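Local coordinates for putative nucleoprotein (Infectious salmon anemia virus, PDB 4EWC) that encapsidates the negative-strand viral RNA, shielding it from nucleases and forming the ribonucleoprotein that serves as template for transcription and replication, at residues L294-A298 and C311-L316. Residues are numbered along the deposited sequence; the frame is centred on the assembly and turned at random.
Sequences LAEGA and CGGVAL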
ATOM      1  N   LEU A 294     -10.409  -4.754  17.443  1.00 42.58           N
ATOM      2  CA  LEU A 294     -11.187  -4.062  18.455  1.00 40.71           C
ATOM      3  C   LEU A 294     -10.615  -4.222  19.859  1.00 42.01           C
ATOM      4  O   LEU A 294     -11.241  -3.794  20.838  1.00 41.01           O
ATOM      5  CB  LEU A 294     -12.634  -4.549  18.446  1.00 42.84           C
ATOM      6  CG  LEU A 294     -13.321  -4.474  17.082  1.00 44.95           C
ATOM      7  CD1 LEU A 294     -14.703  -5.108  17.170  1.00 40.79           C
ATOM      8  CD2 LEU A 294     -13.367  -3.043  16.562  1.00 38.60           C
ATOM      9  N   ALA A 295      -9.426  -4.816  19.961  1.00 41.77           N
ATOM     10  CA  ALA A 295      -8.835  -5.081  21.266  1.00 41.87           C
ATOM     11  C   ALA A 295      -7.600  -4.231  21.576  1.00 44.65           C
ATOM     12  O   ALA A 295      -6.788  -4.627  22.414  1.00 47.27           O
ATOM     13  CB  ALA A 295      -8.503  -6.548  21.403  1.00 38.94           C
ATOM     14  N   GLU A 296      -7.453  -3.077  20.922  1.00 40.33           N
ATOM     15  CA  GLU A 296      -6.304  -2.219  21.193  1.00 44.30           C
ATOM     16  C   GLU A 296      -6.201  -1.881  22.686  1.00 46.10           C
ATOM     17  O   GLU A 296      -7.204  -1.648  23.340  1.00 47.21           O
ATOM     18  CB  GLU A 296      -6.318  -0.947  20.329  1.00 43.11           C
ATOM     19  CG  GLU A 296      -7.216   0.172  20.821  1.00 42.80           C
ATOM     20  CD  GLU A 296      -7.453   1.238  19.760  1.00 47.27           C
ATOM     21  OE1 GLU A 296      -6.877   2.366  19.850  1.00 42.01           O
ATOM     22  OE2 GLU A 296      -8.218   0.927  18.818  1.00 42.74           O
ATOM     23  N   GLY A 297      -4.991  -1.914  23.229  1.00 41.41           N
ATOM     24  CA  GLY A 297      -4.746  -1.470  24.591  1.00 41.32           C
ATOM     25  C   GLY A 297      -5.333  -2.336  25.683  1.00 48.11           C
ATOM     26  O   GLY A 297      -5.345  -1.944  26.853  1.00 48.14           O
ATOM     27  N   ALA A 298      -5.820  -3.514  25.302  1.00 47.10           N
ATOM     28  CA  ALA A 298      -6.326  -4.519  26.251  1.00 48.76           C
ATOM     29  C   ALA A 298      -5.444  -4.767  27.513  1.00 53.16           C
ATOM     30  O   ALA A 298      -5.959  -5.099  28.583  1.00 53.33           O
ATOM     31  CB  ALA A 298      -6.594  -5.818  25.522  1.00 45.33           C
ATOM     32  N   CYS A 311      -9.438   4.482  25.999  1.00 47.15           N
ATOM     33  CA  CYS A 311      -8.079   4.126  25.561  1.00 48.61           C
ATOM     34  C   CYS A 311      -8.001   2.615  25.301  1.00 51.10           C
ATOM     35  O   CYS A 311      -7.026   2.104  24.723  1.00 45.85           O
ATOM     36  CB  CYS A 311      -7.053   4.496  26.629  1.00 49.74           C
ATOM     37  SG  CYS A 311      -6.784   6.255  26.866  1.00 51.42           S
ATOM     38  N   GLY A 312      -9.061   1.926  25.726  1.00 50.40           N
ATOM     39  CA  GLY A 312      -9.054   0.495  25.892  1.00 46.20           C
ATOM     40  C   GLY A 312      -9.595  -0.389  24.791  1.00 53.90           C
ATOM     41  O   GLY A 312      -9.313  -1.583  24.794  1.00 63.13           O
ATOM     42  N   GLY A 313     -10.376   0.126  23.855  1.00 51.44           N
ATOM     43  CA  GLY A 313     -10.818  -0.743  22.762  1.00 48.50           C
ATOM     44  C   GLY A 313     -12.059  -1.564  23.107  1.00 49.28           C
ATOM     45  O   GLY A 313     -12.071  -2.317  24.083  1.00 44.67           O
ATOM     46  N   VAL A 314     -13.091  -1.429  22.279  1.00 44.77           N
ATOM     47  CA  VAL A 314     -14.433  -1.884  22.613  1.00 45.46           C
ATOM     48  C   VAL A 314     -14.582  -3.388  22.932  1.00 49.78           C
ATOM     49  O   VAL A 314     -15.476  -3.771  23.694  1.00 45.97           O
ATOM     50  CB  VAL A 314     -15.478  -1.373  21.556  1.00 43.47           C
ATOM     51  CG1 VAL A 314     -15.476  -2.228  20.310  1.00 45.05           C
ATOM     52  CG2 VAL A 314     -16.861  -1.231  22.160  1.00 39.14           C
ATOM     53  N   ALA A 315     -13.682  -4.217  22.394  1.00 47.73           N
ATOM     54  CA  ALA A 315     -13.714  -5.665  22.631  1.00 48.53           C
ATOM     55  C   ALA A 315     -13.739  -6.040  24.112  1.00 52.89           C
ATOM     56  O   ALA A 315     -14.270  -7.086  24.495  1.00 54.88           O
ATOM     57  CB  ALA A 315     -12.560  -6.371  21.930  1.00 40.70           C
ATOM     58  N   LEU A 316     -13.162  -5.188  24.945  1.00 49.41           N
ATOM     59  CA  LEU A 316     -13.127  -5.438  26.377  1.00 51.00           C
ATOM     60  C   LEU A 316     -14.524  -5.435  26.967  1.00 55.85           C
ATOM     61  O   LEU A 316     -14.860  -6.303  27.779  1.00 60.42           O
ATOM     62  CB  LEU A 316     -12.255  -4.392  27.080  1.00 55.00           C
ATOM     63  CG  LEU A 316     -10.761  -4.390  26.754  1.00 55.99           C
ATOM     64  CD1 LEU A 316     -10.084  -3.315  27.558  1.00 53.24           C
ATOM     65  CD2 LEU A 316     -10.121  -5.751  27.032  1.00 50.81           C
TER
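Leu294 lies with its CB against the methyls of two residues, 3.9 Å from Ala315 CB and 4.1 Å from Val314 CG1. Phe379 of helix 369-381 touches both Leu294 and Val314, so these side chains share one apolar cluster. Ala315 also meets Ala295, CB to CB at 4.1 Å, and Met282 of helix 279-284 touches both alanines. At the far end, Ala298 CB rests on Leu316 CD2 at 3.8 Å.

One hydrogen bond joins the backbones: Ala315 N donates to Leu294 O at 2.9 Å. It thus ties an amide in the first turn of helix 315-326 to the loop. Residues Ala295 to Ala298 form a type II beta turn. The backbones come close, Gly297 CA 4.9 Å from Gly312 CA and Ala295 CA 5.0 Å from Gly313 CA. Gly297 and Gly313 allow this: a CB would clash with Cys311 O and Glu296 O respectively. Glu296 O and Gly312 O sit only 2.6 Å apart; both are acceptors, so the contact is repulsive and not a bond. Lys266 of helix 253-269 forms a salt bridge with Glu296 OE1 and donates to Cys311 O, bridging the two segments.

In the buried helical-bundle region of the nucleoprotein, a type II beta turn with glycine at its third position packs on the start of helix 315-326 and the loop leading into it.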